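Local coordinates for protein HTH-type transcriptional regulator TreR (PDB 2OGG) that represses transcription of the trePA operon as a DNA-binding regulator and is able to bind trehalose-6-phosphate, at residues E77-E82 and L129-E134. Numbering follows the deposited sequence.
Sequences EYIEGE and LFQYTE
A classic beta bulge in strand 129-138 lets Phe-130 and Gln-131 both reach Ile-79 of helix 75-83: the two consecutive residues sit opposite Val-122 of the neighbouring strand, and both point their side chains at the helix. Ile-79 answers with its two branches. Ile-79 CG2, which stands anti to the backbone N because chi1 (-69°) places CG1 beside it, approaches the Phe-130 ring at its edge, close to the plane, 4.1 Å from both CE2 and CZ. The other branch runs out to CD1, which meets the amide end of Gln-131, with Ile-79 CD1 3.7 Å from Gln-131 OE1. This is the effector-binding UTRA domain of the repressor, and here Ile-79 joins helix 75-83 to strand 129-138 of its antiparallel sheet. The spacing is wide, with Ile-79 CA 10.0 Å from Gln-131 CA, and no hydrogen bond joins the two segments; side-chain packing alone makes the contact. Gln-131 and Ile-79 close the gap from opposite directions, the glutamine with its chain extended (chi1 171°, chi2 177°). NE2 of the buried amide donates to Asp-56 OD1, which also bonds Thr-133 OG1, so one carboxylate oxygen ties the amide to the adjacent strand 49-59. From that same strand Phe-58 packs against both Phe-130 and Gln-131. On the helix, Glu-77 OE2 bonds Leu-85 N of the second subunit, and Glu-80 OE2 forms a salt bridge with Arg-150 of the third.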
loop_
_atom_site.group_PDB
_atom_site.type_symbol
_atom_site.label_atom_id
_atom_site.label_comp_id
_atom_site.label_asym_id
_atom_site.label_seq_id
_atom_site.Cartn_x
_atom_site.Cartn_y
_atom_site.Cartn_z
ATOM N N GLU A 77 -17.565 -1.061 9.640
ATOM C CA GLU A 77 -18.486 -0.201 8.906
ATOM C C GLU A 77 -19.044 0.897 9.793
ATOM O O GLU A 77 -19.042 2.073 9.416
ATOM C CB GLU A 77 -19.598 -1.024 8.244
ATOM C CG GLU A 77 -19.102 -1.819 7.053
ATOM C CD GLU A 77 -20.164 -2.712 6.464
ATOM O OE1 GLU A 77 -21.170 -2.925 7.164
ATOM O OE2 GLU A 77 -20.024 -3.147 5.287
ATOM N N TYR A 78 -19.306 0.570 11.051
ATOM C CA TYR A 78 -19.849 1.568 11.945
ATOM C C TYR A 78 -18.875 2.683 12.197
ATOM O O TYR A 78 -19.267 3.842 12.364
ATOM C CB TYR A 78 -20.251 0.962 13.264
ATOM C CG TYR A 78 -20.770 1.993 14.207
ATOM C CD1 TYR A 78 -22.021 2.580 14.017
ATOM C CD2 TYR A 78 -20.048 2.333 15.347
ATOM C CE1 TYR A 78 -22.539 3.492 14.954
ATOM C CE2 TYR A 78 -20.520 3.278 16.247
ATOM C CZ TYR A 78 -21.747 3.872 16.037
ATOM O OH TYR A 78 -22.187 4.794 16.952
ATOM N N ILE A 79 -17.659 2.277 12.527
ATOM C CA ILE A 79 -16.572 3.216 12.776
ATOM C C ILE A 79 -16.206 4.079 11.586
ATOM O O ILE A 79 -16.166 5.289 11.699
ATOM C CB ILE A 79 -15.355 2.483 13.322
ATOM C CG1 ILE A 79 -15.700 1.992 14.725
ATOM C CG2 ILE A 79 -14.163 3.388 13.346
ATOM C CD1 ILE A 79 -14.543 1.518 15.513
ATOM N N GLU A 80 -16.069 3.474 10.415
ATOM C CA GLU A 80 -15.858 4.242 9.201
ATOM C C GLU A 80 -17.009 5.216 8.959
ATOM O O GLU A 80 -16.804 6.351 8.511
ATOM C CB GLU A 80 -15.721 3.308 8.015
ATOM C CG GLU A 80 -14.436 2.499 8.009
ATOM C CD GLU A 80 -13.217 3.377 7.809
ATOM O OE1 GLU A 80 -13.161 4.092 6.779
ATOM O OE2 GLU A 80 -12.325 3.363 8.691
ATOM N N GLY A 81 -18.213 4.809 9.335
ATOM C CA GLY A 81 -19.375 5.649 9.085
ATOM C C GLY A 81 -19.333 6.919 9.908
ATOM O O GLY A 81 -19.757 7.981 9.432
ATOM N N GLU A 82 -18.803 6.815 11.131
ATOM C CA GLU A 82 -18.808 7.916 12.106
ATOM C C GLU A 82 -17.607 8.797 11.918
ATOM O O GLU A 82 -17.704 9.991 12.096
ATOM C CB GLU A 82 -18.799 7.408 13.556
ATOM C CG GLU A 82 -20.050 6.635 13.960
ATOM C CD GLU A 82 -21.330 7.428 13.734
ATOM O OE1 GLU A 82 -21.463 8.495 14.363
ATOM O OE2 GLU A 82 -22.201 6.982 12.944
ATOM N N LEU A 129 -3.300 7.214 18.458
ATOM C CA LEU A 129 -3.701 5.826 18.383
ATOM C C LEU A 129 -5.109 5.826 18.917
ATOM O O LEU A 129 -5.342 6.241 20.031
ATOM C CB LEU A 129 -2.820 4.982 19.302
ATOM C CG LEU A 129 -3.150 3.494 19.427
ATOM C CD1 LEU A 129 -3.548 2.897 18.104
ATOM C CD2 LEU A 129 -1.957 2.734 20.020
ATOM N N PHE A 130 -6.058 5.388 18.110
ATOM C CA PHE A 130 -7.457 5.491 18.486
ATOM C C PHE A 130 -8.129 4.137 18.697
ATOM O O PHE A 130 -9.099 4.047 19.433
ATOM C CB PHE A 130 -8.179 6.280 17.401
ATOM C CG PHE A 130 -9.556 5.798 17.126
ATOM C CD1 PHE A 130 -10.611 6.132 17.976
ATOM C CD2 PHE A 130 -9.812 5.041 16.011
ATOM C CE1 PHE A 130 -11.892 5.641 17.757
ATOM C CE2 PHE A 130 -11.107 4.591 15.747
ATOM C CZ PHE A 130 -12.147 4.884 16.636
ATOM N N GLN A 131 -7.656 3.101 18.004
ATOM C CA GLN A 131 -8.250 1.756 18.100
ATOM C C GLN A 131 -7.232 0.616 18.112
ATOM O O GLN A 131 -6.192 0.684 17.459
ATOM C CB GLN A 131 -9.194 1.540 16.936
ATOM C CG GLN A 131 -9.693 0.107 16.815
ATOM C CD GLN A 131 -10.674 -0.016 15.696
ATOM O OE1 GLN A 131 -10.896 0.955 14.965
ATOM N NE2 GLN A 131 -11.412 -1.127 15.668
ATOM N N TYR A 132 -7.556 -0.467 18.808
ATOM C CA TYR A 132 -6.697 -1.630 18.785
ATOM C C TYR A 132 -7.516 -2.902 18.618
ATOM O O TYR A 132 -8.476 -3.119 19.343
ATOM C CB TYR A 132 -5.825 -1.688 20.024
ATOM C CG TYR A 132 -5.264 -3.073 20.318
ATOM C CD1 TYR A 132 -4.103 -3.536 19.706
ATOM C CD2 TYR A 132 -5.848 -3.882 21.265
ATOM C CE1 TYR A 132 -3.644 -4.835 19.923
ATOM C CE2 TYR A 132 -5.361 -5.171 21.534
ATOM C CZ TYR A 132 -4.278 -5.651 20.852
ATOM O OH TYR A 132 -3.777 -6.919 21.171
ATOM N N THR A 133 -7.142 -3.728 17.639
ATOM C CA THR A 133 -7.846 -4.965 17.349
ATOM C C THR A 133 -6.892 -6.144 17.413
ATOM O O THR A 133 -5.711 -6.017 17.109
ATOM C CB THR A 133 -8.492 -4.885 15.974
ATOM O OG1 THR A 133 -9.286 -3.698 15.918
ATOM C CG2 THR A 133 -9.404 -6.082 15.711
ATOM N N GLU A 134 -7.367 -7.227 17.992
ATOM C CA GLU A 134 -6.590 -8.453 18.142
ATOM C C GLU A 134 -7.461 -9.606 17.664
ATOM O O GLU A 134 -8.555 -9.815 18.193
ATOM C CB GLU A 134 -6.205 -8.698 19.600
ATOM C CG GLU A 134 -5.467 -10.009 19.758
ATOM C CD GLU A 134 -5.175 -10.385 21.197
ATOM O OE1 GLU A 134 -4.811 -9.493 21.996
ATOM O OE2 GLU A 134 -5.147 -11.604 21.482
#